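N-acyl-D-glutamate deacylase (Bordetella bronchiseptica, PDB 3GIQ) probably hydrolyses the amide bond of N-acyl-D-glutamates, releasing D-glutamate and a carboxylic acid, with a metal-dependent amidohydrolase active site. Local coordinates at residues Asp64-Asp69 against Val92-Val97; Leu214-Ile219 against Val245-Lys250; Asp280-Pro285 against Gly363-Pro368. All coordinates share one frame; numbering follows the deposited sequence.

Contact 1. Residues Asp64-Asp69 against Val92-Val97; sequences DVHGHD and VGNCGV. With ZN (zinc ion), chain E; ZN (zinc ion), chain D; G01 (N-[(R)-hydroxy(methyl)phosphoryl]-D-glutamic acid), chain C.
Asn94 packs against one face of the His66 ring, its CB 3.9 Å from the ring centroid and its amide stacked at 20° to the ring plane. With CG swung back beside its own backbone N (chi1 -75°), the amide reaches between the two histidines' backbones, and ND2 donates to Gly67 O over 3.0 Å. That bond is nearly straight (172°), lies in both the amide and carbonyl planes, and uses a lone pair of the carbonyl. At the other branch, OD1 accepts a hydrogen bond from a water that also donates to Val65 O, so both ends of the amide are tied to 64-69 and its rotation is set.

This polar brace backs a zinc site: His66 and His68 form the His-X-His motif of amidohydrolases, and both give NE2 to one zinc ion. The His66 ring meets Cys95 SG at its edge. The His68 ring turns its CE1 edge to Asn94 O, which lies in the ring plane 3.2 Å from CE1. On the same ring ND1 donates to a water, which in turn donates to the carbonyl of Val97, and NE2 is left for the metal. Cys95 SG bridges both zinc ions, 2.4 Å from the one the histidines hold and 2.3 Å from the second, and OPA of the bound phosphonamidate ligand completes the first.

Strands 57-64 and 87-92 run parallel just before these loops; strand 139-145 packs on Val92 and Asn94, and helix 406-412 packs against Val65.

Contact 2. Residues Leu214-Ile219 against Val245-Lys250; sequences LHTSHI and VVSHHK. With ZN (zinc ion), chain D; G01 (N-[(R)-hydroxy(methyl)phosphoryl]-D-glutamic acid), chain C.
His248 turns the edge of its ring onto the face of His218, planes at 88°, where two neighbouring parallel strands of the (beta/alpha)8 barrel, 214-218 and 243-246, run out into the active site. Helix 226-240 makes the crossover between them, a classical beta-alpha-beta unit. Val245 N donates to His215 O, Ser217 N to Val245 O, and Ser247 N to Ser217 O, while Thr216 CG2 lies alongside Val245 CB on one face of the sheet.

His248 can be followed outward from the backbone. CB and CG pass close to the bound ligand's carboxylate, CG lying 3.6 Å from OXT, which sits over that face of the ring; Ser247 CB backs the opposite face. ND1 has a weak hydrogen bond to Glu222. CD2 faces the phosphoryl oxygen OPA at 3.4 Å. CE1 hangs 3.3 Å above the plane of the His218 ring, toward its rim. With CG between backbone N and carbonyl carbon (chi1 49°), the ring points its NE2 at the zinc, 2.2 Å away.

His218 reaches the same ion differently, through ND1 at 2.0 Å, with CG anti to its backbone N (chi1 172°). The two ring nitrogens come close because they share a metal, which Cys95 and ligand OPB also bind. Lys250 bends back at chi3 and chi4, so its ammonium is gripped several times over: NZ donates to His248 O in the carbonyl plane, pairs with Glu222, and gives ligand OXT a 2.8 Å hydrogen bond.

Contact 3. Residues Asp280-Pro285 against Gly363-Pro368; sequences DIYPYP and GSDGLP. With G01 (N-[(R)-hydroxy(methyl)phosphoryl]-D-glutamic acid), chain C.
Tyr282 lays its CB against the carbonyl of Gly363, 3.3 Å from that O, and carries its ring on past Asp365, where CD2 meets Asp365 CB at 3.8 Å. CG stands between the backbone N and the carbonyl carbon (chi1 42°), a turn that directs the ring alongside Gly363-Asp365 toward the bound ligand. Ring and carboxylate planes stand 44° apart. At the tip, OH donates to the ligand's OXT over 2.7 Å, with that oxygen at the ring edge and in its plane.

Behind the tyrosine the backbones are joined: Gly363 N donates to Ile281 O over 3.0 Å, almost straight at 173° but from above the carbonyl plane. A water donates both to Asp280 OD1 and to Gly363 O, and the same OD1 accepts from His248 N, so Asp280 holds the backbone of the zinc ligand His248, a second-shell position. Ser364 OG closes an ST turn by accepting from Gly366 N and is also hydrogen-bonded to Asp64.

Asp365 lies in the loop just beyond strand 360-362, the eighth of the barrel, with OD2 only 2.6 Å from OPA, the phosphoryl oxygen on zinc. The phosphorus resembles the tetrahedral intermediate expected in amide hydrolysis, so this proximity is consistent with the role of the corresponding aspartate in other amidohydrolases, activating the attacking water; Tyr282 would be placed to bind the alpha-carboxylate of a D-glutamyl substrate.

The three contacts follow one another in series along the chain and ring the mouth of a single (beta/alpha)8 barrel, their centres about 10 Å (contacts 1 and 2), 11 Å (1 and 3) and 12 Å (2 and 3) apart. Contact 1 sits at the ends of strands 57-64 and 87-92, contact 2 at 214-218 and 243-246, and contact 3 at 277-281 and 360-362; strands 243-246 and 277-281 are neighbours. All three touch the bound ligand, and contacts 1 and 2 share one zinc ion. The loop 363-368 touches 64-69, so the loops after the last and first barrel strands meet. The shared barrel end gathers metal ligands and ligand-binding groups from distant sequence into one pocket.

Contact 1. Residues Asp64-Asp69 against Val92-Val97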
loop_
_atom_site.group_PDB
_atom_site.type_symbol
_atom_site.label_atom_id
_atom_site.label_comp_id
_atom_site.label_asym_id
_atom_site.label_seq_id
_atom_site.Cartn_x
_atom_site.Cartn_y
_atom_site.Cartn_z
ATOM N N ASP A 64 -1.139 -5.749 -1.647
ATOM C CA ASP A 64 -0.838 -4.597 -0.802
ATOM C C ASP A 64 -1.163 -3.331 -1.586
ATOM O O ASP A 64 -0.377 -2.883 -2.423
ATOM C CB ASP A 64 0.642 -4.622 -0.407
ATOM C CG ASP A 64 0.991 -3.556 0.610
ATOM O OD1 ASP A 64 0.091 -2.774 0.985
ATOM O OD2 ASP A 64 2.170 -3.502 1.031
ATOM N N VAL A 65 -2.324 -2.750 -1.307
ATOM C CA VAL A 65 -2.764 -1.566 -2.027
ATOM C C VAL A 65 -2.089 -0.264 -1.631
ATOM O O VAL A 65 -2.300 0.760 -2.279
ATOM C CB VAL A 65 -4.294 -1.382 -1.917
ATOM C CG1 VAL A 65 -4.997 -2.625 -2.454
ATOM C CG2 VAL A 65 -4.694 -1.113 -0.469
ATOM N N HIS A 66 -1.287 -0.284 -0.571
ATOM C CA HIS A 66 -0.611 0.938 -0.172
ATOM C C HIS A 66 0.880 0.738 0.030
ATOM O O HIS A 66 1.370 0.694 1.161
ATOM C CB HIS A 66 -1.215 1.529 1.102
ATOM C CG HIS A 66 -0.888 2.977 1.291
ATOM N ND1 HIS A 66 -1.740 3.989 0.898
ATOM C CD2 HIS A 66 0.231 3.585 1.749
ATOM C CE1 HIS A 66 -1.158 5.157 1.107
ATOM N NE2 HIS A 66 0.040 4.940 1.622
ATOM N N GLY A 67 1.602 0.617 -1.079
ATOM C CA GLY A 67 3.036 0.441 -0.994
ATOM C C GLY A 67 3.800 1.699 -1.373
ATOM O O GLY A 67 3.277 2.581 -2.061
ATOM N N HIS A 68 5.034 1.789 -0.888
ATOM C CA HIS A 68 5.928 2.905 -1.191
ATOM C C HIS A 68 7.251 2.281 -1.625
ATOM O O HIS A 68 8.324 2.854 -1.428
ATOM C CB HIS A 68 6.142 3.791 0.046
ATOM C CG HIS A 68 5.010 4.734 0.317
ATOM N ND1 HIS A 68 4.613 5.698 -0.585
ATOM C CD2 HIS A 68 4.181 4.850 1.382
ATOM C CE1 HIS A 68 3.587 6.367 -0.088
ATOM N NE2 HIS A 68 3.306 5.872 1.105
ATOM N N ASP A 69 7.153 1.102 -2.232
ATOM C CA ASP A 69 8.319 0.343 -2.688
ATOM C C ASP A 69 8.733 0.682 -4.124
ATOM O O ASP A 69 9.470 -0.075 -4.756
ATOM C CB ASP A 69 8.001 -1.153 -2.597
ATOM C CG ASP A 69 7.233 -1.507 -1.332
ATOM O OD1 ASP A 69 7.867 -1.707 -0.276
ATOM O OD2 ASP A 69 5.988 -1.562 -1.398
ATOM N N VAL A 92 2.227 0.679 -5.958
ATOM C CA VAL A 92 3.141 1.725 -5.518
ATOM C C VAL A 92 2.717 3.100 -6.031
ATOM O O VAL A 92 1.713 3.219 -6.735
ATOM C CB VAL A 92 4.577 1.424 -5.989
ATOM C CG1 VAL A 92 5.049 0.113 -5.379
ATOM C CG2 VAL A 92 4.621 1.349 -7.512
ATOM N N GLY A 93 3.476 4.130 -5.657
ATOM C CA GLY A 93 3.179 5.489 -6.087
ATOM C C GLY A 93 2.074 6.173 -5.298
ATOM O O GLY A 93 1.311 6.968 -5.846
ATOM N N ASN A 94 2.002 5.886 -4.003
ATOM C CA ASN A 94 0.967 6.445 -3.137
ATOM C C ASN A 94 1.288 7.783 -2.471
ATOM O O ASN A 94 2.428 8.242 -2.472
ATOM C CB ASN A 94 0.617 5.419 -2.053
ATOM C CG ASN A 94 -0.217 4.272 -2.587
ATOM O OD1 ASN A 94 -1.409 4.429 -2.840
ATOM N ND2 ASN A 94 0.408 3.114 -2.771
ATOM N N CYS A 95 0.251 8.402 -1.910
ATOM C CA CYS A 95 0.369 9.667 -1.194
ATOM C C CYS A 95 1.019 10.822 -1.951
ATOM O O CYS A 95 1.689 11.666 -1.354
ATOM C CB CYS A 95 1.108 9.424 0.123
ATOM S SG CYS A 95 0.289 8.151 1.111
ATOM N N GLY A 96 0.812 10.855 -3.264
ATOM C CA GLY A 96 1.358 11.927 -4.079
ATOM C C GLY A 96 2.786 11.747 -4.564
ATOM O O GLY A 96 3.264 12.547 -5.363
ATOM N N VAL A 97 3.473 10.710 -4.098
ATOM C CA VAL A 97 4.853 10.495 -4.524
ATOM C C VAL A 97 5.053 9.175 -5.257
ATOM O O VAL A 97 4.641 8.111 -4.783
ATOM C CB VAL A 97 5.823 10.579 -3.324
ATOM C CG1 VAL A 97 5.901 12.017 -2.831
ATOM C CG2 VAL A 97 5.366 9.657 -2.206
HETATM ZN ZN ZN E . 1.598 6.302 2.017
HETATM ZN ZN ZN D . 0.003 9.147 3.154
HETATM C CD G01 C . 0.520 11.277 9.527
HETATM C CG G01 C . 0.106 10.094 8.653
HETATM C CB G01 C . 1.325 9.553 7.892
HETATM C CA G01 C . 1.169 8.316 6.966
HETATM C C G01 C . 0.736 7.104 7.822
HETATM C C6 G01 C . 4.135 8.180 4.089
HETATM P P G01 C . 2.416 8.154 4.568
HETATM O OPA G01 C . 1.772 6.851 3.926
HETATM O OPB G01 C . 1.745 9.378 4.066
HETATM N N G01 C . 2.385 7.960 6.185
HETATM O O G01 C . 1.611 6.403 8.366
HETATM O OXT G01 C . -0.492 6.904 7.912
HETATM O OE1 G01 C . 1.144 11.013 10.581
HETATM O OE2 G01 C . 0.215 12.408 9.111
HETATM O O HOH W 1 -3.672 2.965 -3.108
HETATM O O HOH W 2 4.913 5.822 -3.325
#

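Contact 2. Residues Leu214-Ile219 against Val245-Lys250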
loop_
_atom_site.group_PDB
_atom_site.type_symbol
_atom_site.label_atom_id
_atom_site.label_comp_id
_atom_site.label_asym_id
_atom_site.label_seq_id
_atom_site.Cartn_x
_atom_site.Cartn_y
_atom_site.Cartn_z
ATOM N N LEU A 214 -8.164 5.374 -11.138
ATOM C CA LEU A 214 -8.323 5.864 -9.778
ATOM C C LEU A 214 -7.675 7.160 -9.331
ATOM O O LEU A 214 -6.760 7.692 -9.956
ATOM C CB LEU A 214 -7.839 4.791 -8.804
ATOM C CG LEU A 214 -8.630 3.504 -8.611
ATOM C CD1 LEU A 214 -7.776 2.526 -7.827
ATOM C CD2 LEU A 214 -9.927 3.802 -7.865
ATOM N N HIS A 215 -8.194 7.643 -8.209
ATOM C CA HIS A 215 -7.660 8.793 -7.508
ATOM C C HIS A 215 -7.543 8.235 -6.100
ATOM O O HIS A 215 -8.559 8.013 -5.442
ATOM C CB HIS A 215 -8.617 9.977 -7.438
ATOM C CG HIS A 215 -8.171 11.028 -6.465
ATOM N ND1 HIS A 215 -9.047 11.861 -5.804
ATOM C CD2 HIS A 215 -6.934 11.356 -6.019
ATOM C CE1 HIS A 215 -8.371 12.653 -4.990
ATOM N NE2 HIS A 215 -7.087 12.368 -5.102
ATOM N N THR A 216 -6.327 7.957 -5.650
ATOM C CA THR A 216 -6.151 7.460 -4.291
ATOM C C THR A 216 -5.643 8.683 -3.551
ATOM O O THR A 216 -4.818 9.434 -4.077
ATOM C CB THR A 216 -5.134 6.306 -4.219
ATOM O OG1 THR A 216 -3.835 6.773 -4.591
ATOM C CG2 THR A 216 -5.555 5.173 -5.152
ATOM N N SER A 217 -6.127 8.902 -2.337
ATOM C CA SER A 217 -5.717 10.100 -1.638
ATOM C C SER A 217 -5.338 10.039 -0.177
ATOM O O SER A 217 -5.987 9.379 0.634
ATOM C CB SER A 217 -6.815 11.159 -1.788
ATOM O OG SER A 217 -6.507 12.339 -1.066
ATOM N N HIS A 218 -4.254 10.743 0.131
ATOM C CA HIS A 218 -3.817 10.928 1.496
ATOM C C HIS A 218 -4.491 12.290 1.636
ATOM O O HIS A 218 -4.019 13.286 1.075
ATOM C CB HIS A 218 -2.302 11.073 1.585
ATOM C CG HIS A 218 -1.820 11.466 2.946
ATOM N ND1 HIS A 218 -0.669 10.956 3.507
ATOM C CD2 HIS A 218 -2.332 12.327 3.855
ATOM C CE1 HIS A 218 -0.495 11.485 4.705
ATOM N NE2 HIS A 218 -1.490 12.321 4.941
ATOM N N ILE A 219 -5.605 12.325 2.352
ATOM C CA ILE A 219 -6.379 13.552 2.488
ATOM C C ILE A 219 -5.678 14.737 3.149
ATOM O O ILE A 219 -4.626 14.588 3.776
ATOM C CB ILE A 219 -7.728 13.251 3.167
ATOM C CG1 ILE A 219 -7.516 12.753 4.596
ATOM C CG2 ILE A 219 -8.464 12.189 2.353
ATOM C CD1 ILE A 219 -8.810 12.317 5.272
ATOM N N VAL A 245 -10.204 6.274 -3.574
ATOM C CA VAL A 245 -9.720 5.460 -2.460
ATOM C C VAL A 245 -9.154 6.390 -1.386
ATOM O O VAL A 245 -8.304 7.231 -1.675
ATOM C CB VAL A 245 -8.594 4.486 -2.881
ATOM C CG1 VAL A 245 -8.046 3.767 -1.645
ATOM C CG2 VAL A 245 -9.125 3.464 -3.888
ATOM N N VAL A 246 -9.643 6.262 -0.156
ATOM C CA VAL A 246 -9.133 7.078 0.945
ATOM C C VAL A 246 -8.000 6.268 1.579
ATOM O O VAL A 246 -8.240 5.261 2.254
ATOM C CB VAL A 246 -10.232 7.366 1.993
ATOM C CG1 VAL A 246 -9.660 8.180 3.144
ATOM C CG2 VAL A 246 -11.379 8.120 1.335
ATOM N N SER A 247 -6.767 6.702 1.337
ATOM C CA SER A 247 -5.585 6.010 1.842
ATOM C C SER A 247 -5.452 6.048 3.354
ATOM O O SER A 247 -5.819 7.034 3.991
ATOM C CB SER A 247 -4.319 6.607 1.218
ATOM O OG SER A 247 -4.349 6.518 -0.197
ATOM N N HIS A 248 -4.896 4.971 3.909
ATOM C CA HIS A 248 -4.675 4.833 5.348
ATOM C C HIS A 248 -5.628 5.678 6.181
ATOM O O HIS A 248 -5.207 6.551 6.942
ATOM C CB HIS A 248 -3.215 5.177 5.697
ATOM C CG HIS A 248 -2.730 6.471 5.115
ATOM N ND1 HIS A 248 -3.374 7.673 5.317
ATOM C CD2 HIS A 248 -1.629 6.757 4.377
ATOM C CE1 HIS A 248 -2.692 8.643 4.734
ATOM N NE2 HIS A 248 -1.628 8.113 4.156
ATOM N N HIS A 249 -6.921 5.404 6.044
ATOM C CA HIS A 249 -7.925 6.168 6.775
ATOM C C HIS A 249 -7.730 6.028 8.276
ATOM O O HIS A 249 -7.545 4.925 8.794
ATOM C CB HIS A 249 -9.334 5.731 6.377
ATOM C CG HIS A 249 -10.402 6.655 6.872
ATOM N ND1 HIS A 249 -10.247 8.025 6.883
ATOM C CD2 HIS A 249 -11.635 6.411 7.373
ATOM C CE1 HIS A 249 -11.339 8.585 7.372
ATOM N NE2 HIS A 249 -12.197 7.628 7.675
ATOM N N LYS A 250 -7.789 7.158 8.971
ATOM C CA LYS A 250 -7.562 7.179 10.409
ATOM C C LYS A 250 -8.057 8.486 11.009
ATOM O O LYS A 250 -8.449 9.403 10.288
ATOM C CB LYS A 250 -6.061 7.095 10.673
ATOM C CG LYS A 250 -5.331 8.354 10.183
ATOM C CD LYS A 250 -3.850 8.392 10.547
ATOM C CE LYS A 250 -3.026 7.469 9.670
ATOM N NZ LYS A 250 -3.108 7.843 8.225
HETATM ZN ZN ZN D . 0.003 9.147 3.154
HETATM C CD G01 C . 0.520 11.277 9.527
HETATM C CG G01 C . 0.106 10.094 8.653
HETATM C CB G01 C . 1.325 9.553 7.892
HETATM C CA G01 C . 1.169 8.316 6.966
HETATM C C G01 C . 0.736 7.104 7.822
HETATM C C6 G01 C . 4.135 8.180 4.089
HETATM P P G01 C . 2.416 8.154 4.568
HETATM O OPA G01 C . 1.772 6.851 3.926
HETATM O OPB G01 C . 1.745 9.378 4.066
HETATM N N G01 C . 2.385 7.960 6.185
HETATM O O G01 C . 1.611 6.403 8.366
HETATM O OXT G01 C . -0.492 6.904 7.912
HETATM O OE1 G01 C . 1.144 11.013 10.581
HETATM O OE2 G01 C . 0.215 12.408 9.111
HETATM O O HOH W 3 -2.381 7.107 -2.076
HETATM O O HOH W 4 -5.773 9.818 3.945
#

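Contact 3. Residues Asp280-Pro285 against Gly363-Pro368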
loop_
_atom_site.group_PDB
_atom_site.type_symbol
_atom_site.label_atom_id
_atom_site.label_comp_id
_atom_site.label_asym_id
_atom_site.label_seq_id
_atom_site.Cartn_x
_atom_site.Cartn_y
_atom_site.Cartn_z
ATOM N N ASP A 280 -8.361 1.969 2.840
ATOM C CA ASP A 280 -7.445 0.965 3.347
ATOM C C ASP A 280 -6.833 1.427 4.655
ATOM O O ASP A 280 -6.854 2.616 4.980
ATOM C CB ASP A 280 -6.344 0.646 2.317
ATOM C CG ASP A 280 -5.577 1.880 1.861
ATOM O OD1 ASP A 280 -4.755 2.407 2.641
ATOM O OD2 ASP A 280 -5.800 2.324 0.710
ATOM N N ILE A 281 -6.323 0.469 5.417
ATOM C CA ILE A 281 -5.681 0.755 6.691
ATOM C C ILE A 281 -4.566 -0.246 6.917
ATOM O O ILE A 281 -4.496 -1.276 6.242
ATOM C CB ILE A 281 -6.670 0.617 7.899
ATOM C CG1 ILE A 281 -7.256 -0.803 7.971
ATOM C CG2 ILE A 281 -7.795 1.624 7.777
ATOM C CD1 ILE A 281 -6.399 -1.824 8.720
ATOM N N TYR A 282 -3.675 0.091 7.844
ATOM C CA TYR A 282 -2.624 -0.818 8.273
ATOM C C TYR A 282 -3.099 -1.036 9.713
ATOM O O TYR A 282 -3.631 -0.118 10.344
ATOM C CB TYR A 282 -1.232 -0.178 8.192
ATOM C CG TYR A 282 -1.140 1.246 8.670
ATOM C CD1 TYR A 282 -1.008 1.543 10.029
ATOM C CD2 TYR A 282 -1.155 2.301 7.760
ATOM C CE1 TYR A 282 -0.888 2.858 10.466
ATOM C CE2 TYR A 282 -1.038 3.620 8.184
ATOM C CZ TYR A 282 -0.903 3.890 9.538
ATOM O OH TYR A 282 -0.778 5.189 9.962
ATOM N N PRO A 283 -2.940 -2.255 10.241
ATOM C CA PRO A 283 -3.379 -2.601 11.599
ATOM C C PRO A 283 -2.561 -2.120 12.798
ATOM O O PRO A 283 -2.174 -2.926 13.641
ATOM C CB PRO A 283 -3.470 -4.118 11.530
ATOM C CG PRO A 283 -2.274 -4.457 10.685
ATOM C CD PRO A 283 -2.322 -3.416 9.573
ATOM N N TYR A 284 -2.329 -0.812 12.887
ATOM C CA TYR A 284 -1.554 -0.235 13.990
ATOM C C TYR A 284 -2.074 1.153 14.357
ATOM O O TYR A 284 -2.599 1.874 13.501
ATOM C CB TYR A 284 -0.084 -0.107 13.596
ATOM C CG TYR A 284 0.569 -1.389 13.136
ATOM C CD1 TYR A 284 1.365 -2.148 14.003
ATOM C CD2 TYR A 284 0.428 -1.824 11.822
ATOM C CE1 TYR A 284 2.009 -3.308 13.554
ATOM C CE2 TYR A 284 1.058 -2.974 11.368
ATOM C CZ TYR A 284 1.849 -3.710 12.232
ATOM O OH TYR A 284 2.490 -4.833 11.753
ATOM N N PRO A 285 -1.926 1.549 15.636
ATOM C CA PRO A 285 -2.373 2.849 16.147
ATOM C C PRO A 285 -1.297 3.931 16.075
ATOM O O PRO A 285 -1.418 4.981 16.700
ATOM C CB PRO A 285 -2.764 2.527 17.581
ATOM C CG PRO A 285 -1.683 1.567 17.974
ATOM C CD PRO A 285 -1.547 0.660 16.753
ATOM N N GLY A 363 -3.514 -2.067 3.530
ATOM C CA GLY A 363 -2.379 -1.408 2.903
ATOM C C GLY A 363 -1.304 -1.312 3.969
ATOM O O GLY A 363 -1.488 -0.620 4.970
ATOM N N SER A 364 -0.181 -1.992 3.761
ATOM C CA SER A 364 0.887 -2.001 4.756
ATOM C C SER A 364 1.521 -0.643 5.020
ATOM O O SER A 364 1.874 -0.333 6.156
ATOM C CB SER A 364 1.982 -2.987 4.348
ATOM O OG SER A 364 2.809 -2.441 3.333
ATOM N N ASP A 365 1.662 0.158 3.967
ATOM C CA ASP A 365 2.276 1.478 4.052
ATOM C C ASP A 365 3.700 1.363 4.596
ATOM O O ASP A 365 4.187 2.235 5.318
ATOM C CB ASP A 365 1.444 2.412 4.939
ATOM C CG ASP A 365 1.717 3.882 4.655
ATOM O OD1 ASP A 365 2.480 4.177 3.708
ATOM O OD2 ASP A 365 1.165 4.745 5.370
ATOM N N GLY A 366 4.367 0.269 4.251
ATOM C CA GLY A 366 5.730 0.080 4.703
ATOM C C GLY A 366 6.655 1.112 4.080
ATOM O O GLY A 366 6.469 1.504 2.930
ATOM N N LEU A 367 7.639 1.568 4.849
ATOM C CA LEU A 367 8.621 2.542 4.369
ATOM C C LEU A 367 9.943 1.783 4.392
ATOM O O LEU A 367 10.717 1.868 5.350
ATOM C CB LEU A 367 8.652 3.757 5.302
ATOM C CG LEU A 367 7.300 4.475 5.405
ATOM C CD1 LEU A 367 7.408 5.681 6.318
ATOM C CD2 LEU A 367 6.845 4.905 4.014
ATOM N N PRO A 368 10.213 1.026 3.318
ATOM C CA PRO A 368 11.403 0.192 3.120
ATOM C C PRO A 368 12.779 0.845 3.161
ATOM O O PRO A 368 13.782 0.148 3.296
ATOM C CB PRO A 368 11.117 -0.489 1.782
ATOM C CG PRO A 368 10.399 0.575 1.029
ATOM C CD PRO A 368 9.426 1.107 2.071
HETATM C CD G01 C . 0.520 11.277 9.527
HETATM C CG G01 C . 0.106 10.094 8.653
HETATM C CB G01 C . 1.325 9.553 7.892
HETATM C CA G01 C . 1.169 8.316 6.966
HETATM C C G01 C . 0.736 7.104 7.822
HETATM C C6 G01 C . 4.135 8.180 4.089
HETATM P P G01 C . 2.416 8.154 4.568
HETATM O OPA G01 C . 1.772 6.851 3.926
HETATM O OPB G01 C . 1.745 9.378 4.066
HETATM N N G01 C . 2.385 7.960 6.185
HETATM O O G01 C . 1.611 6.403 8.366
HETATM O OXT G01 C . -0.492 6.904 7.912
HETATM O OE1 G01 C . 1.144 11.013 10.581
HETATM O OE2 G01 C . 0.215 12.408 9.111
HETATM O O HOH W 5 -3.017 1.928 4.659
#